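Local coordinates for zona occludens toxin N-terminal domain-containing protein (Neisseria meningitidis MC58, PDB 2R2A) that is of unknown function but, as the N-terminal domain of a Zot-family protein, probably binds nucleotide through a P-loop NTPase fold, at residues L20-M25 and T45-L50; E30-D35 and R41-N46; T55-D60 and V91-A96. All coordinates share one frame; numbering follows the deposited sequence. Where two conformers were deposited one is given.

How the contacts relate
All three contacts belong to the central sheet of a P-loop NTPase-like fold and the elements packed on it. Contacts 1 and 3 are buried and wholly or largely aliphatic: contact 1 sets helix 18-28 against the loop after strand 43-45, whereas contact 3 joins strands 55-58 and 90-93 across the strand 43-45 between them. Contact 2 is only partly buried; it follows the chain from that helix into strand 43-45, so its chemistry changes from carbonyls, a water and an arginine near the rim to phenylalanine and valine inside. Contacts 1 and 2 share T45 and N46, and N46 OD1 also meets D94 N of contact 3.

Contact 1 of 3, residues L20-M25 and T45-L50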
loop_
_atom_site.group_PDB
_atom_site.type_symbol
_atom_site.label_atom_id
_atom_site.label_comp_id
_atom_site.label_asym_id
_atom_site.label_seq_id
_atom_site.Cartn_x
_atom_site.Cartn_y
_atom_site.Cartn_z
ATOM N N LEU A 20 -8.451 -2.552 7.879
ATOM C CA LEU A 20 -9.060 -3.903 8.067
ATOM C C LEU A 20 -9.222 -4.640 6.743
ATOM O O LEU A 20 -9.004 -5.844 6.685
ATOM C CB LEU A 20 -10.427 -3.795 8.729
ATOM C CG LEU A 20 -10.401 -3.392 10.200
ATOM C CD1 LEU A 20 -11.801 -3.099 10.580
ATOM C CD2 LEU A 20 -9.810 -4.537 11.033
ATOM N N LYS A 21 -9.591 -3.922 5.669
ATOM C CA LYS A 21 -9.587 -4.572 4.349
ATOM C C LYS A 21 -8.182 -5.099 3.971
ATOM O O LYS A 21 -8.038 -6.225 3.478
ATOM C CB LYS A 21 -10.157 -3.634 3.271
ATOM C CG LYS A 21 -10.187 -4.250 1.865
ATOM C CD LYS A 21 -11.134 -5.474 1.892
ATOM C CE LYS A 21 -11.202 -6.210 0.564
ATOM N NZ LYS A 21 -12.202 -7.334 0.816
HETATM N N MSE A 22 -7.162 -4.281 4.190
HETATM C CA MSE A 22 -5.774 -4.701 3.928
HETATM C C MSE A 22 -5.400 -5.972 4.706
HETATM O O MSE A 22 -4.903 -6.941 4.122
HETATM C CB MSE A 22 -4.817 -3.539 4.212
HETATM C CG MSE A 22 -3.326 -3.816 3.889
HETATM SE SE MSE A 22 -3.011 -3.949 1.960
HETATM C CE MSE A 22 -2.639 -5.901 1.754
ATOM N N VAL A 23 -5.637 -5.964 6.017
ATOM C CA VAL A 23 -5.371 -7.162 6.851
ATOM C C VAL A 23 -6.187 -8.383 6.374
ATOM O O VAL A 23 -5.686 -9.513 6.329
ATOM C CB VAL A 23 -5.624 -6.873 8.357
ATOM C CG1 VAL A 23 -5.328 -8.139 9.234
ATOM C CG2 VAL A 23 -4.817 -5.634 8.837
ATOM N N SER A 24 -7.439 -8.152 5.988
ATOM C CA SER A 24 -8.295 -9.202 5.420
ATOM C C SER A 24 -7.646 -9.830 4.172
ATOM O O SER A 24 -7.663 -11.059 3.975
ATOM C CB SER A 24 -9.681 -8.613 5.084
ATOM O OG SER A 24 -10.656 -9.628 4.897
HETATM N N MSE A 25 -7.058 -8.986 3.323
HETATM C CA MSE A 25 -6.314 -9.462 2.139
HETATM C C MSE A 25 -5.094 -10.259 2.521
HETATM O O MSE A 25 -4.819 -11.321 1.946
HETATM C CB MSE A 25 -5.937 -8.270 1.242
HETATM C CG MSE A 25 -7.196 -7.598 0.688
HETATM SE SE MSE A 25 -6.866 -5.805 -0.085
HETATM C CE MSE A 25 -6.058 -6.522 -1.661
ATOM N N THR A 45 6.100 -2.855 6.544
ATOM C CA THR A 45 4.938 -1.989 6.707
ATOM C C THR A 45 5.112 -1.031 7.850
ATOM O O THR A 45 5.984 -1.229 8.690
ATOM C CB THR A 45 3.607 -2.800 6.825
ATOM O OG1 THR A 45 2.469 -1.923 6.770
ATOM C CG2 THR A 45 3.567 -3.651 8.098
ATOM N N ASN A 46 4.300 0.030 7.853
ATOM C CA ASN A 46 4.232 0.966 8.979
ATOM C C ASN A 46 2.926 0.777 9.770
ATOM O O ASN A 46 2.654 1.549 10.685
ATOM C CB ASN A 46 4.385 2.441 8.508
ATOM C CG ASN A 46 3.271 2.887 7.562
ATOM O OD1 ASN A 46 2.765 2.102 6.761
ATOM N ND2 ASN A 46 2.883 4.171 7.651
ATOM N N ILE A 47 2.099 -0.214 9.397
ATOM C CA ILE A 47 0.821 -0.416 10.086
ATOM C C ILE A 47 1.050 -0.898 11.518
ATOM O O ILE A 47 1.725 -1.892 11.714
ATOM C CB ILE A 47 -0.094 -1.410 9.360
ATOM C CG1 ILE A 47 -0.624 -0.791 8.034
ATOM C CG2 ILE A 47 -1.311 -1.748 10.218
ATOM C CD1 ILE A 47 -1.205 -1.832 7.142
ATOM N N LYS A 48 0.475 -0.196 12.499
ATOM C CA LYS A 48 0.694 -0.528 13.916
ATOM C C LYS A 48 -0.370 -1.512 14.380
ATOM O O LYS A 48 -1.512 -1.464 13.913
ATOM C CB LYS A 48 0.638 0.721 14.809
ATOM C CG LYS A 48 1.696 1.790 14.531
ATOM C CD LYS A 48 2.956 1.533 15.354
ATOM C CE LYS A 48 4.023 2.621 15.130
ATOM N NZ LYS A 48 5.220 2.429 16.033
ATOM N N GLY A 49 0.013 -2.415 15.267
ATOM C CA GLY A 49 -0.927 -3.340 15.851
ATOM C C GLY A 49 -1.149 -4.560 14.992
ATOM O O GLY A 49 -2.006 -5.386 15.300
ATOM N N LEU A 50 -0.353 -4.673 13.927
ATOM C CA LEU A 50 -0.414 -5.807 13.015
ATOM C C LEU A 50 0.321 -6.997 13.619
ATOM O O LEU A 50 1.504 -6.894 13.949
ATOM C CB LEU A 50 0.188 -5.411 11.657
ATOM C CG LEU A 50 0.157 -6.509 10.591
ATOM C CD1 LEU A 50 -1.295 -6.834 10.226
ATOM C CD2 LEU A 50 0.989 -6.128 9.346
#
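V23 turns CG1 opposite its backbone N (chi1 -179°), which leaves CG2 on the amide side, while L50 extends CG away from its own N and then bends at chi2 (65°) to send CD1 toward helix 18-28. The two methyls meet at 4.0 Å, V23 CG2 against L50 CD1, and the side chains slide past each other in opposite directions. This helix follows a probable Walker A loop, so the pair joins the first helix of a P-loop NTPase-like fold to the loop that leaves strand 43-45.

One residue earlier in the helix, M22, a selenomethionine here, makes a second, looser apolar contact: its CG lies 4.4 Å from CD1 of I47. Both of these side chains also touch I92 of strand 90-93, so the sheet forms the floor on which helix and loop come together. M22 reaches F127 of strand 125-130 as well, and I47 rests on residues of the presumed P-loop. All four touching side chains are buried, and no hydrogen bond crosses between the segments, so the contact depends on the fit of aliphatic groups.

Polar atoms at its start probably help to set the course of the loop: T45 OG1 accepts from the amide of I47, an ST turn at the end of strand 43-45. The same hydroxyl is hydrogen-bonded to I92 O. The I47 N to T45 OG1 bond measures 3.2 Å and is nearly straight, with an N-H...O angle of 165°.

Contact 2 of 3, residues E30-D35 and R41-N46; sequences EMFKPD and RKVFTN
M31, also selenomethionine, and R41 meet where the chain, having left the helix 18-28, turns back to enter strand 43-45, in the later half of the beta-alpha-beta crossover that contains the probable P-loop. The short 3-10 turn at 30-32 lies beside the start of this strand, and the contact combines water-mediated, van der Waals and apolar interactions.

No direct hydrogen bond links the two segments; a single water takes that role. It donates to M31 O at 2.7 Å and to K33 O at 2.8 Å, and accepts from R41 N at 2.7 Å. With both protons and a lone pair engaged, it ties one carbonyl of the 3-10 turn, and that of K33 just after it, to the backbone at the approach to the strand.

The side chain of R41 crosses that of M31 obliquely. Its CD packs 3.4 Å from M31 O, and the bend at chi3 (64°) carries the guanidinium past the base of M31, where NH1 lies 3.7 Å from CB; the approach to the guanidinium plane is oblique. The M31 contact is not what anchors this charge: NE donates to G88 O and NH2 forms a salt bridge with D125, so partners beyond the turn fix the arginine while its CD lies against the M31 carbonyl and NH1 against the M31 side chain. Both side chains also touch I90 of strand 90-93.

The inner part is apolar. F32 is buried, and its ring packs on M22 and M26 of the helix and on I90. V43, pointing toward the turn, shares M26 as a neighbour. Its CG2 comes to the edge of the F32 ring, near the ring plane, 4.3 Å from CE2.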
loop_
_atom_site.group_PDB
_atom_site.type_symbol
_atom_site.label_atom_id
_atom_site.label_comp_id
_atom_site.label_asym_id
_atom_site.label_seq_id
_atom_site.Cartn_x
_atom_site.Cartn_y
_atom_site.Cartn_z
ATOM N N GLU A 30 -3.477 -15.039 -2.179
ATOM C CA GLU A 30 -2.355 -15.922 -2.557
ATOM C C GLU A 30 -0.944 -15.382 -2.280
ATOM O O GLU A 30 -0.051 -16.135 -1.854
ATOM C CB GLU A 30 -2.454 -16.275 -4.050
ATOM C CG GLU A 30 -3.361 -17.465 -4.379
ATOM C CD GLU A 30 -2.928 -18.738 -3.667
ATOM O OE1 GLU A 30 -1.732 -19.127 -3.773
ATOM O OE2 GLU A 30 -3.788 -19.332 -2.978
HETATM N N MSE A 31 -0.711 -14.084 -2.528
HETATM C CA MSE A 31 0.679 -13.576 -2.408
HETATM C C MSE A 31 1.251 -13.642 -1.007
HETATM O O MSE A 31 2.482 -13.625 -0.840
HETATM C CB MSE A 31 0.858 -12.170 -3.024
HETATM C CG MSE A 31 0.098 -11.029 -2.330
HETATM SE SE MSE A 31 0.886 -9.321 -2.901
HETATM C CE MSE A 31 -0.106 -9.234 -4.532
ATOM N N PHE A 32 0.383 -13.745 0.000
ATOM C CA PHE A 32 0.792 -13.774 1.395
ATOM C C PHE A 32 0.977 -15.171 1.990
ATOM O O PHE A 32 1.346 -15.308 3.145
ATOM C CB PHE A 32 -0.210 -12.965 2.241
ATOM C CG PHE A 32 -0.233 -11.505 1.886
ATOM C CD1 PHE A 32 -1.225 -10.993 1.045
ATOM C CD2 PHE A 32 0.747 -10.637 2.375
ATOM C CE1 PHE A 32 -1.232 -9.636 0.704
ATOM C CE2 PHE A 32 0.747 -9.297 2.042
ATOM C CZ PHE A 32 -0.262 -8.799 1.209
ATOM N N LYS A 33 0.658 -16.193 1.209
ATOM C CA LYS A 33 0.694 -17.559 1.697
ATOM C C LYS A 33 2.130 -18.050 1.631
ATOM O O LYS A 33 2.909 -17.512 0.820
ATOM C CB LYS A 33 -0.168 -18.422 0.802
ATOM C CG LYS A 33 -1.693 -18.193 1.025
ATOM C CD LYS A 33 -2.458 -19.061 0.040
ATOM C CE LYS A 33 -3.945 -18.697 -0.008
ATOM N NZ LYS A 33 -4.615 -18.833 1.312
ATOM N N PRO A 34 2.468 -19.075 2.444
ATOM C CA PRO A 34 3.843 -19.620 2.396
ATOM C C PRO A 34 4.039 -20.368 1.085
ATOM O O PRO A 34 3.072 -20.900 0.532
ATOM C CB PRO A 34 3.886 -20.582 3.578
ATOM C CG PRO A 34 2.508 -20.932 3.877
ATOM C CD PRO A 34 1.619 -19.813 3.393
ATOM N N ASP A 35 5.264 -20.358 0.575
ATOM C CA ASP A 35 5.600 -21.051 -0.651
ATOM C C ASP A 35 5.786 -22.569 -0.387
ATOM O O ASP A 35 5.396 -23.071 0.681
ATOM C CB ASP A 35 6.852 -20.426 -1.279
ATOM C CG ASP A 35 8.146 -20.646 -0.442
ATOM O OD1 ASP A 35 8.171 -21.461 0.500
ATOM O OD2 ASP A 35 9.153 -19.990 -0.751
ATOM N N ARG A 41 6.542 -14.491 1.852
ATOM C CA ARG A 41 7.280 -13.312 1.381
ATOM C C ARG A 41 7.408 -12.310 2.542
ATOM O O ARG A 41 6.473 -12.146 3.321
ATOM C CB ARG A 41 6.536 -12.654 0.202
ATOM C CG ARG A 41 6.505 -13.587 -1.001
ATOM C CD ARG A 41 5.598 -13.034 -2.080
ATOM N NE ARG A 41 6.099 -11.778 -2.615
ATOM C CZ ARG A 41 5.466 -11.050 -3.536
ATOM N NH1 ARG A 41 4.303 -11.464 -4.027
ATOM N NH2 ARG A 41 5.982 -9.885 -3.950
ATOM N N LYS A 42 8.591 -11.704 2.669
ATOM C CA LYS A 42 8.847 -10.724 3.709
ATOM C C LYS A 42 7.918 -9.523 3.489
ATOM O O LYS A 42 7.741 -9.097 2.348
ATOM C CB LYS A 42 10.304 -10.274 3.633
ATOM C CG LYS A 42 10.713 -9.311 4.707
ATOM C CD LYS A 42 12.259 -9.137 4.728
ATOM C CE LYS A 42 12.688 -8.366 5.981
ATOM N NZ LYS A 42 14.133 -7.912 5.983
ATOM N N VAL A 43 7.317 -9.018 4.571
ATOM C CA VAL A 43 6.398 -7.857 4.545
ATOM C C VAL A 43 7.031 -6.642 5.265
ATOM O O VAL A 43 7.485 -6.759 6.399
ATOM C CB VAL A 43 5.019 -8.212 5.180
ATOM C CG1 VAL A 43 4.038 -7.001 5.165
ATOM C CG2 VAL A 43 4.354 -9.394 4.442
ATOM N N PHE A 44 7.118 -5.509 4.577
ATOM C CA PHE A 44 7.562 -4.250 5.195
ATOM C C PHE A 44 6.325 -3.398 5.357
ATOM O O PHE A 44 5.557 -3.243 4.403
ATOM C CB PHE A 44 8.571 -3.520 4.295
ATOM C CG PHE A 44 9.878 -4.280 4.101
ATOM C CD1 PHE A 44 10.083 -5.079 2.980
ATOM C CD2 PHE A 44 10.900 -4.145 5.033
ATOM C CE1 PHE A 44 11.299 -5.771 2.799
ATOM C CE2 PHE A 44 12.119 -4.844 4.876
ATOM C CZ PHE A 44 12.308 -5.650 3.752
ATOM N N THR A 45 6.100 -2.855 6.544
ATOM C CA THR A 45 4.938 -1.989 6.707
ATOM C C THR A 45 5.112 -1.031 7.850
ATOM O O THR A 45 5.984 -1.229 8.690
ATOM C CB THR A 45 3.607 -2.800 6.825
ATOM O OG1 THR A 45 2.469 -1.923 6.770
ATOM C CG2 THR A 45 3.567 -3.651 8.098
ATOM N N ASN A 46 4.300 0.030 7.853
ATOM C CA ASN A 46 4.232 0.966 8.979
ATOM C C ASN A 46 2.926 0.777 9.770
ATOM O O ASN A 46 2.654 1.549 10.685
ATOM C CB ASN A 46 4.385 2.441 8.508
ATOM C CG ASN A 46 3.271 2.887 7.562
ATOM O OD1 ASN A 46 2.765 2.102 6.761
ATOM N ND2 ASN A 46 2.883 4.171 7.651
HETATM O O HOH W 1 4.006 -14.904 0.953
#

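Contact 3 of 3, residues T55-D60 and V91-A96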
loop_
_atom_site.group_PDB
_atom_site.type_symbol
_atom_site.label_atom_id
_atom_site.label_comp_id
_atom_site.label_asym_id
_atom_site.label_seq_id
_atom_site.Cartn_x
_atom_site.Cartn_y
_atom_site.Cartn_z
ATOM N N THR A 55 8.363 -6.496 8.950
ATOM C CA THR A 55 9.402 -5.561 9.338
ATOM C C THR A 55 8.852 -4.145 9.310
ATOM O O THR A 55 8.283 -3.737 8.298
ATOM C CB THR A 55 10.573 -5.672 8.378
ATOM O OG1 THR A 55 11.064 -7.017 8.431
ATOM C CG2 THR A 55 11.656 -4.703 8.747
ATOM N N TYR A 56 9.018 -3.419 10.420
ATOM C CA TYR A 56 8.576 -2.024 10.525
ATOM C C TYR A 56 9.408 -1.094 9.654
ATOM O O TYR A 56 10.644 -1.156 9.655
ATOM C CB TYR A 56 8.615 -1.521 11.976
ATOM C CG TYR A 56 8.134 -0.089 12.146
ATOM C CD1 TYR A 56 9.048 0.951 12.361
ATOM C CD2 TYR A 56 6.762 0.235 12.084
ATOM C CE1 TYR A 56 8.630 2.262 12.513
ATOM C CE2 TYR A 56 6.335 1.565 12.233
ATOM C CZ TYR A 56 7.278 2.564 12.446
ATOM O OH TYR A 56 6.892 3.873 12.591
ATOM N N ILE A 57 8.717 -0.212 8.929
ATOM C CA ILE A 57 9.374 0.899 8.238
ATOM C C ILE A 57 8.878 2.257 8.759
ATOM O O ILE A 57 7.667 2.465 8.936
ATOM C CB ILE A 57 9.238 0.790 6.688
ATOM C CG1 ILE A 57 7.770 0.666 6.235
ATOM C CG2 ILE A 57 10.021 -0.405 6.188
ATOM C CD1 ILE A 57 7.585 0.654 4.679
ATOM N N GLU A 58 9.824 3.170 9.002
ATOM C CA GLU A 58 9.525 4.526 9.466
ATOM C C GLU A 58 9.184 5.450 8.302
ATOM O O GLU A 58 9.990 5.634 7.383
ATOM C CB GLU A 58 10.721 5.127 10.243
ATOM C CG GLU A 58 10.427 6.483 10.900
ATOM C CD GLU A 58 9.105 6.469 11.664
ATOM O OE1 GLU A 58 9.002 5.747 12.675
ATOM O OE2 GLU A 58 8.149 7.144 11.219
ATOM N N THR A 59 7.990 6.024 8.338
ATOM C CA THR A 59 7.565 6.927 7.278
ATOM C C THR A 59 7.674 8.419 7.618
ATOM O O THR A 59 7.495 9.273 6.718
ATOM C CB THR A 59 6.114 6.630 6.811
ATOM O OG1 THR A 59 5.221 6.781 7.912
ATOM C CG2 THR A 59 6.008 5.219 6.271
ATOM N N ASP A 60 7.955 8.740 8.882
ATOM C CA ASP A 60 8.087 10.150 9.282
ATOM C C ASP A 60 9.537 10.570 9.080
ATOM O O ASP A 60 10.426 10.139 9.811
ATOM C CB ASP A 60 7.630 10.375 10.724
ATOM C CG ASP A 60 7.636 11.867 11.137
ATOM O OD1 ASP A 60 8.243 12.710 10.446
ATOM O OD2 ASP A 60 7.019 12.182 12.177
ATOM N N VAL A 91 5.455 -4.530 0.205
ATOM C CA VAL A 91 5.593 -3.311 0.988
ATOM C C VAL A 91 4.183 -2.751 1.146
ATOM O O VAL A 91 3.484 -2.665 0.153
ATOM C CB VAL A 91 6.474 -2.286 0.234
ATOM C CG1 VAL A 91 6.469 -0.965 0.941
ATOM C CG2 VAL A 91 7.951 -2.806 0.055
ATOM N N ILE A 92 3.752 -2.437 2.369
ATOM C CA ILE A 92 2.399 -1.873 2.594
ATOM C C ILE A 92 2.594 -0.563 3.356
ATOM O O ILE A 92 3.125 -0.567 4.494
ATOM C CB ILE A 92 1.492 -2.822 3.441
ATOM C CG1 ILE A 92 1.389 -4.197 2.740
ATOM C CG2 ILE A 92 0.121 -2.165 3.752
ATOM C CD1 ILE A 92 0.844 -5.357 3.656
ATOM N N VAL A 93 2.184 0.549 2.743
ATOM C CA VAL A 93 2.488 1.835 3.348
ATOM C C VAL A 93 1.145 2.473 3.667
ATOM O O VAL A 93 0.365 2.782 2.774
ATOM C CB VAL A 93 3.367 2.701 2.416
ATOM C CG1 VAL A 93 3.528 4.096 2.972
ATOM C CG2 VAL A 93 4.791 2.054 2.247
ATOM N N ASP A 94 0.853 2.619 4.944
ATOM C CA ASP A 94 -0.357 3.323 5.362
ATOM C C ASP A 94 -0.076 4.849 5.346
ATOM O O ASP A 94 1.051 5.311 5.680
ATOM C CB ASP A 94 -0.781 2.834 6.752
ATOM C CG ASP A 94 -2.142 3.366 7.161
ATOM O OD1 ASP A 94 -2.995 3.530 6.269
ATOM O OD2 ASP A 94 -2.363 3.617 8.359
ATOM N N GLU A 95 -1.085 5.624 4.974
ATOM C CA GLU A 95 -0.963 7.100 4.845
ATOM C C GLU A 95 0.263 7.416 3.984
ATOM O O GLU A 95 1.178 8.119 4.399
ATOM C CB GLU A 95 -0.912 7.799 6.226
ATOM C CG GLU A 95 -2.288 7.774 7.005
ATOM C CD GLU A 95 -3.506 8.431 6.244
ATOM O OE1 GLU A 95 -3.576 9.655 6.080
ATOM O OE2 GLU A 95 -4.414 7.694 5.802
ATOM N N ALA A 96 0.255 6.864 2.776
ATOM C CA ALA A 96 1.408 6.853 1.902
ATOM C C ALA A 96 1.868 8.225 1.433
ATOM O O ALA A 96 2.960 8.322 0.862
ATOM C CB ALA A 96 1.118 5.967 0.670
HETATM O O HOH W 2 2.566 7.187 7.164
#
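I57 rests its CD1 methyl over two valines of strand 90-93, 4.2 Å from V91 CG1 and 4.0 Å from V93 CG2. A chi1 of 55° sets CG1 between the backbone N and the carbonyl carbon, and the extended chi2 then carries CD1 across the gap; I57 and V93 cross at about a right angle. The other V93 methyl, CG1, faces T59 CG2 at 4.3 Å, so V93 meets both I57 and T59, one through each methyl.

Beyond this aliphatic layer a water bridges T59 and D94, farther along both segments. It is hydrogen-bonded to T59 OG1 and D94 O, each at 2.8 Å.

On the outer side, two bonds through the E58 carboxylate link Y56, E58 and D60 and probably steady the chain around T59. OE1 accepts from Y56 OH at 2.8 Å, from above the carboxylate plane, while OE2 uses its anti lone pair to take D60 N at 2.8 Å.

The hydrophobic strand 90-93 followed by the acidic D94 and E95 is consistent with a Walker B motif. Strands 55-58 and 90-93 are not sheet neighbours: strand 43-45 runs between them, its F44 also touching I57, and helix 77-80 covers this face through M77, which meets I57 and V91, and W80, which meets I57.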